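Local coordinates for secreted protein ASP-2 (Necator americanus, PDB 1U53) that belongs to the pathogenesis-related-1 (CAP) family, is secreted by a human hookworm and serves as a vaccine antigen, its molecular activity not being firmly established, at residues F20-V31 and M138-C148. Sequence-based numbering, arbitrary orientation.
Sequences FLEMHNSLRSSV and MVWQETVKLGC. Unlike the reference sequence in segment 20-31: Met23 (reference Leu).
Arg28 reaches from helix 14-32 into the loop that follows helix 133-138, its chain bent at CG-CD (chi3 71°), and spreads its guanidinium edge among backbone carbonyls. Arg28 NH1 donates to Met138 O at 2.9 Å and to Trp140 O at 2.8 Å; Arg28 NH2 also bonds Trp140 O, at 3.1 Å, and weakly Gln141 O. Trp140 O lies in the guanidinium plane and additionally accepts Thr143 N, closing the type I turn 140-143. A flat group with several coplanar N-H bonds suits a site lined by carbonyls.

One turn earlier, the His24 ring is sandwiched: the flexible thioether chain of Met138 lays CE over its centre, 3.6 Å from the centroid, and Leu146 CD2 covers the opposite face nearer the rim. Histidine fits because its edge stays polar, His24 ND1 donating to Phe20 O (2.9 Å) and NE2 pairing with Tyr163 OH. One turn before His24, Phe20 turns a ring face to Cys148 CB and SG; the disulfide to Cys161 fixes that sulfur.

Outside the two segments, Lys51 O accepts a further Arg28 NH2 bond. The carbonyls probably stabilise the buried positive charge; polar bonds thus tie helix to turn, apolar and ring-face contacts helix to strand 145-152.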
loop_
_atom_site.group_PDB
_atom_site.type_symbol
_atom_site.label_atom_id
_atom_site.label_comp_id
_atom_site.label_asym_id
_atom_site.label_seq_id
_atom_site.Cartn_x
_atom_site.Cartn_y
_atom_site.Cartn_z
ATOM N N PHE A 20 -8.954 3.643 -2.144
ATOM C CA PHE A 20 -7.709 3.082 -1.585
ATOM C C PHE A 20 -7.624 1.580 -1.823
ATOM O O PHE A 20 -6.629 1.080 -2.308
ATOM C CB PHE A 20 -7.618 3.330 -0.066
ATOM C CG PHE A 20 -7.000 4.646 0.299
ATOM C CD1 PHE A 20 -5.700 4.970 -0.112
ATOM C CD2 PHE A 20 -7.710 5.577 1.032
ATOM C CE1 PHE A 20 -5.119 6.249 0.246
ATOM C CE2 PHE A 20 -7.123 6.826 1.401
ATOM C CZ PHE A 20 -5.844 7.137 0.992
ATOM N N LEU A 21 -8.698 0.847 -1.496
ATOM C CA LEU A 21 -8.642 -0.593 -1.630
ATOM C C LEU A 21 -8.535 -1.015 -3.118
ATOM O O LEU A 21 -7.698 -1.860 -3.486
ATOM C CB LEU A 21 -9.899 -1.231 -1.008
ATOM C CG LEU A 21 -9.829 -2.751 -1.006
ATOM C CD1 LEU A 21 -8.698 -3.314 -0.073
ATOM C CD2 LEU A 21 -11.168 -3.338 -0.641
ATOM N N GLU A 22 -9.354 -0.421 -3.983
ATOM C CA GLU A 22 -9.291 -0.818 -5.414
ATOM C C GLU A 22 -7.945 -0.517 -6.063
ATOM O O GLU A 22 -7.415 -1.371 -6.805
ATOM C CB GLU A 22 -10.411 -0.110 -6.175
ATOM C CG GLU A 22 -11.736 -0.674 -5.697
ATOM C CD GLU A 22 -12.914 0.041 -6.254
ATOM O OE1 GLU A 22 -12.706 0.877 -7.162
ATOM O OE2 GLU A 22 -14.041 -0.237 -5.756
ATOM N N MET A 23 -7.399 0.667 -5.782
ATOM C CA MET A 23 -6.082 1.066 -6.283
ATOM C C MET A 23 -5.027 0.123 -5.761
ATOM O O MET A 23 -4.145 -0.308 -6.485
ATOM C CB MET A 23 -5.681 2.457 -5.804
ATOM C CG MET A 23 -6.494 3.519 -6.289
ATOM S SD MET A 23 -5.702 4.610 -7.476
ATOM C CE MET A 23 -3.987 4.502 -7.570
ATOM N N HIS A 24 -5.086 -0.206 -4.468
ATOM C CA HIS A 24 -4.064 -1.159 -3.991
ATOM C C HIS A 24 -4.144 -2.507 -4.672
ATOM O O HIS A 24 -3.116 -3.079 -5.094
ATOM C CB HIS A 24 -4.119 -1.337 -2.473
ATOM C CG HIS A 24 -3.376 -0.266 -1.715
ATOM N ND1 HIS A 24 -3.834 1.027 -1.568
ATOM C CD2 HIS A 24 -2.206 -0.334 -1.032
ATOM C CE1 HIS A 24 -2.959 1.723 -0.853
ATOM N NE2 HIS A 24 -1.961 0.911 -0.517
ATOM N N ASN A 25 -5.361 -3.054 -4.787
ATOM C CA ASN A 25 -5.471 -4.384 -5.421
ATOM C C ASN A 25 -5.177 -4.355 -6.909
ATOM O O ASN A 25 -4.549 -5.281 -7.442
ATOM C CB ASN A 25 -6.809 -5.017 -5.147
ATOM C CG ASN A 25 -6.862 -5.600 -3.769
ATOM O OD1 ASN A 25 -5.866 -6.121 -3.295
ATOM N ND2 ASN A 25 -8.011 -5.474 -3.099
ATOM N N SER A 26 -5.569 -3.269 -7.558
ATOM C CA SER A 26 -5.259 -3.082 -8.978
ATOM C C SER A 26 -3.743 -3.099 -9.229
ATOM O O SER A 26 -3.262 -3.730 -10.140
ATOM C CB SER A 26 -5.774 -1.710 -9.413
ATOM O OG SER A 26 -5.421 -1.412 -10.763
ATOM N N LEU A 27 -3.015 -2.329 -8.445
ATOM C CA LEU A 27 -1.589 -2.180 -8.647
ATOM C C LEU A 27 -0.858 -3.444 -8.208
ATOM O O LEU A 27 0.105 -3.862 -8.891
ATOM C CB LEU A 27 -1.112 -0.939 -7.872
ATOM C CG LEU A 27 -1.634 0.379 -8.452
ATOM C CD1 LEU A 27 -1.405 1.562 -7.512
ATOM C CD2 LEU A 27 -0.955 0.670 -9.779
ATOM N N ARG A 28 -1.302 -4.066 -7.104
ATOM C CA ARG A 28 -0.759 -5.414 -6.794
ATOM C C ARG A 28 -0.934 -6.343 -7.974
ATOM O O ARG A 28 -0.043 -7.155 -8.287
ATOM C CB ARG A 28 -1.446 -5.968 -5.530
ATOM C CG ARG A 28 -0.951 -5.200 -4.340
ATOM C CD ARG A 28 -1.802 -5.446 -3.073
ATOM N NE ARG A 28 -1.625 -6.799 -2.496
ATOM C CZ ARG A 28 -0.683 -7.130 -1.603
ATOM N NH1 ARG A 28 0.233 -6.246 -1.184
ATOM N NH2 ARG A 28 -0.641 -8.373 -1.144
ATOM N N SER A 29 -2.110 -6.260 -8.614
ATOM C CA SER A 29 -2.388 -7.170 -9.725
ATOM C C SER A 29 -1.473 -6.854 -10.903
ATOM O O SER A 29 -0.869 -7.755 -11.483
ATOM C CB SER A 29 -3.883 -7.103 -10.157
ATOM O OG SER A 29 -4.100 -7.724 -11.440
ATOM N N SER A 30 -1.342 -5.576 -11.241
ATOM C CA SER A 30 -0.389 -5.203 -12.315
ATOM C C SER A 30 1.015 -5.742 -12.073
ATOM O O SER A 30 1.641 -6.265 -12.976
ATOM C CB SER A 30 -0.327 -3.692 -12.521
ATOM O OG SER A 30 0.447 -2.995 -11.548
ATOM N N VAL A 31 1.528 -5.597 -10.855
ATOM C CA VAL A 31 2.854 -6.117 -10.554
ATOM C C VAL A 31 2.849 -7.643 -10.725
ATOM O O VAL A 31 3.727 -8.201 -11.382
ATOM C CB VAL A 31 3.270 -5.736 -9.105
ATOM C CG1 VAL A 31 4.506 -6.548 -8.660
ATOM C CG2 VAL A 31 3.451 -4.242 -9.028
ATOM N N MET A 138 3.128 -1.348 -0.447
ATOM C CA MET A 138 1.871 -1.516 -1.153
ATOM C C MET A 138 1.789 -2.922 -1.749
ATOM O O MET A 138 0.701 -3.474 -1.835
ATOM C CB MET A 138 1.750 -0.516 -2.311
ATOM C CG MET A 138 1.383 0.866 -1.823
ATOM S SD MET A 138 1.142 2.013 -3.230
ATOM C CE MET A 138 -0.496 1.449 -3.758
ATOM N N VAL A 139 2.914 -3.461 -2.254
ATOM C CA VAL A 139 2.880 -4.770 -2.909
ATOM C C VAL A 139 3.492 -5.913 -2.089
ATOM O O VAL A 139 3.876 -6.937 -2.651
ATOM C CB VAL A 139 3.532 -4.731 -4.326
ATOM C CG1 VAL A 139 2.819 -3.644 -5.242
ATOM C CG2 VAL A 139 5.062 -4.440 -4.242
ATOM N N TRP A 140 3.577 -5.729 -0.763
ATOM C CA TRP A 140 4.099 -6.775 0.111
ATOM C C TRP A 140 3.133 -7.974 0.109
ATOM O O TRP A 140 1.955 -7.836 0.423
ATOM C CB TRP A 140 4.246 -6.207 1.524
ATOM C CG TRP A 140 5.143 -7.053 2.393
ATOM C CD1 TRP A 140 4.781 -7.987 3.307
ATOM C CD2 TRP A 140 6.572 -6.965 2.433
ATOM N NE1 TRP A 140 5.923 -8.497 3.939
ATOM C CE2 TRP A 140 7.027 -7.910 3.388
ATOM C CE3 TRP A 140 7.511 -6.203 1.730
ATOM C CZ2 TRP A 140 8.394 -8.092 3.658
ATOM C CZ3 TRP A 140 8.856 -6.379 1.986
ATOM C CH2 TRP A 140 9.291 -7.325 2.948
ATOM N N GLN A 141 3.641 -9.144 -0.275
ATOM C CA GLN A 141 2.792 -10.294 -0.573
ATOM C C GLN A 141 1.891 -10.605 0.592
ATOM O O GLN A 141 0.696 -10.873 0.397
ATOM C CB GLN A 141 3.685 -11.472 -0.910
ATOM C CG GLN A 141 2.955 -12.804 -0.889
ATOM C CD GLN A 141 3.927 -13.894 -1.148
ATOM O OE1 GLN A 141 4.535 -13.918 -2.184
ATOM N NE2 GLN A 141 4.085 -14.806 -0.191
ATOM N N GLU A 142 2.480 -10.633 1.791
ATOM C CA GLU A 142 1.767 -11.139 2.953
ATOM C C GLU A 142 0.876 -10.112 3.633
ATOM O O GLU A 142 0.084 -10.456 4.534
ATOM C CB GLU A 142 2.750 -11.792 3.920
ATOM C CG GLU A 142 3.387 -13.045 3.276
ATOM C CD GLU A 142 2.391 -14.137 3.071
ATOM O OE1 GLU A 142 1.441 -14.226 3.885
ATOM O OE2 GLU A 142 2.534 -14.940 2.113
ATOM N N THR A 143 0.910 -8.866 3.148
ATOM C CA THR A 143 0.060 -7.840 3.745
ATOM C C THR A 143 -1.316 -7.965 3.111
ATOM O O THR A 143 -1.444 -7.861 1.882
ATOM C CB THR A 143 0.628 -6.468 3.460
ATOM O OG1 THR A 143 1.819 -6.297 4.225
ATOM C CG2 THR A 143 -0.394 -5.387 3.879
ATOM N N VAL A 144 -2.353 -8.220 3.916
ATOM C CA VAL A 144 -3.678 -8.483 3.391
ATOM C C VAL A 144 -4.797 -7.623 4.017
ATOM O O VAL A 144 -5.949 -7.802 3.692
ATOM C CB VAL A 144 -4.049 -9.977 3.532
ATOM C CG1 VAL A 144 -3.106 -10.809 2.702
ATOM C CG2 VAL A 144 -3.966 -10.366 5.003
ATOM N N LYS A 145 -4.452 -6.705 4.922
ATOM C CA LYS A 145 -5.416 -5.750 5.489
ATOM C C LYS A 145 -4.922 -4.327 5.217
ATOM O O LYS A 145 -3.750 -4.037 5.416
ATOM C CB LYS A 145 -5.512 -5.940 7.005
ATOM C CG LYS A 145 -6.042 -7.349 7.425
ATOM C CD LYS A 145 -5.994 -7.510 8.968
ATOM C CE LYS A 145 -6.931 -8.653 9.455
ATOM N NZ LYS A 145 -8.359 -8.267 9.399
ATOM N N LEU A 146 -5.828 -3.453 4.811
ATOM C CA LEU A 146 -5.512 -2.074 4.519
ATOM C C LEU A 146 -6.504 -1.220 5.258
ATOM O O LEU A 146 -7.691 -1.552 5.284
ATOM C CB LEU A 146 -5.708 -1.823 2.997
ATOM C CG LEU A 146 -5.448 -0.393 2.544
ATOM C CD1 LEU A 146 -3.977 -0.085 2.700
ATOM C CD2 LEU A 146 -5.855 -0.192 1.059
ATOM N N GLY A 147 -6.060 -0.114 5.845
ATOM C CA GLY A 147 -7.033 0.836 6.418
ATOM C C GLY A 147 -6.370 2.202 6.325
ATOM O O GLY A 147 -5.199 2.319 6.668
ATOM N N CYS A 148 -7.092 3.229 5.861
ATOM C CA CYS A 148 -6.470 4.536 5.688
ATOM C C CYS A 148 -7.353 5.654 6.197
ATOM O O CYS A 148 -8.546 5.480 6.366
ATOM C CB CYS A 148 -6.232 4.780 4.179
ATOM S SG CYS A 148 -5.424 3.412 3.307
#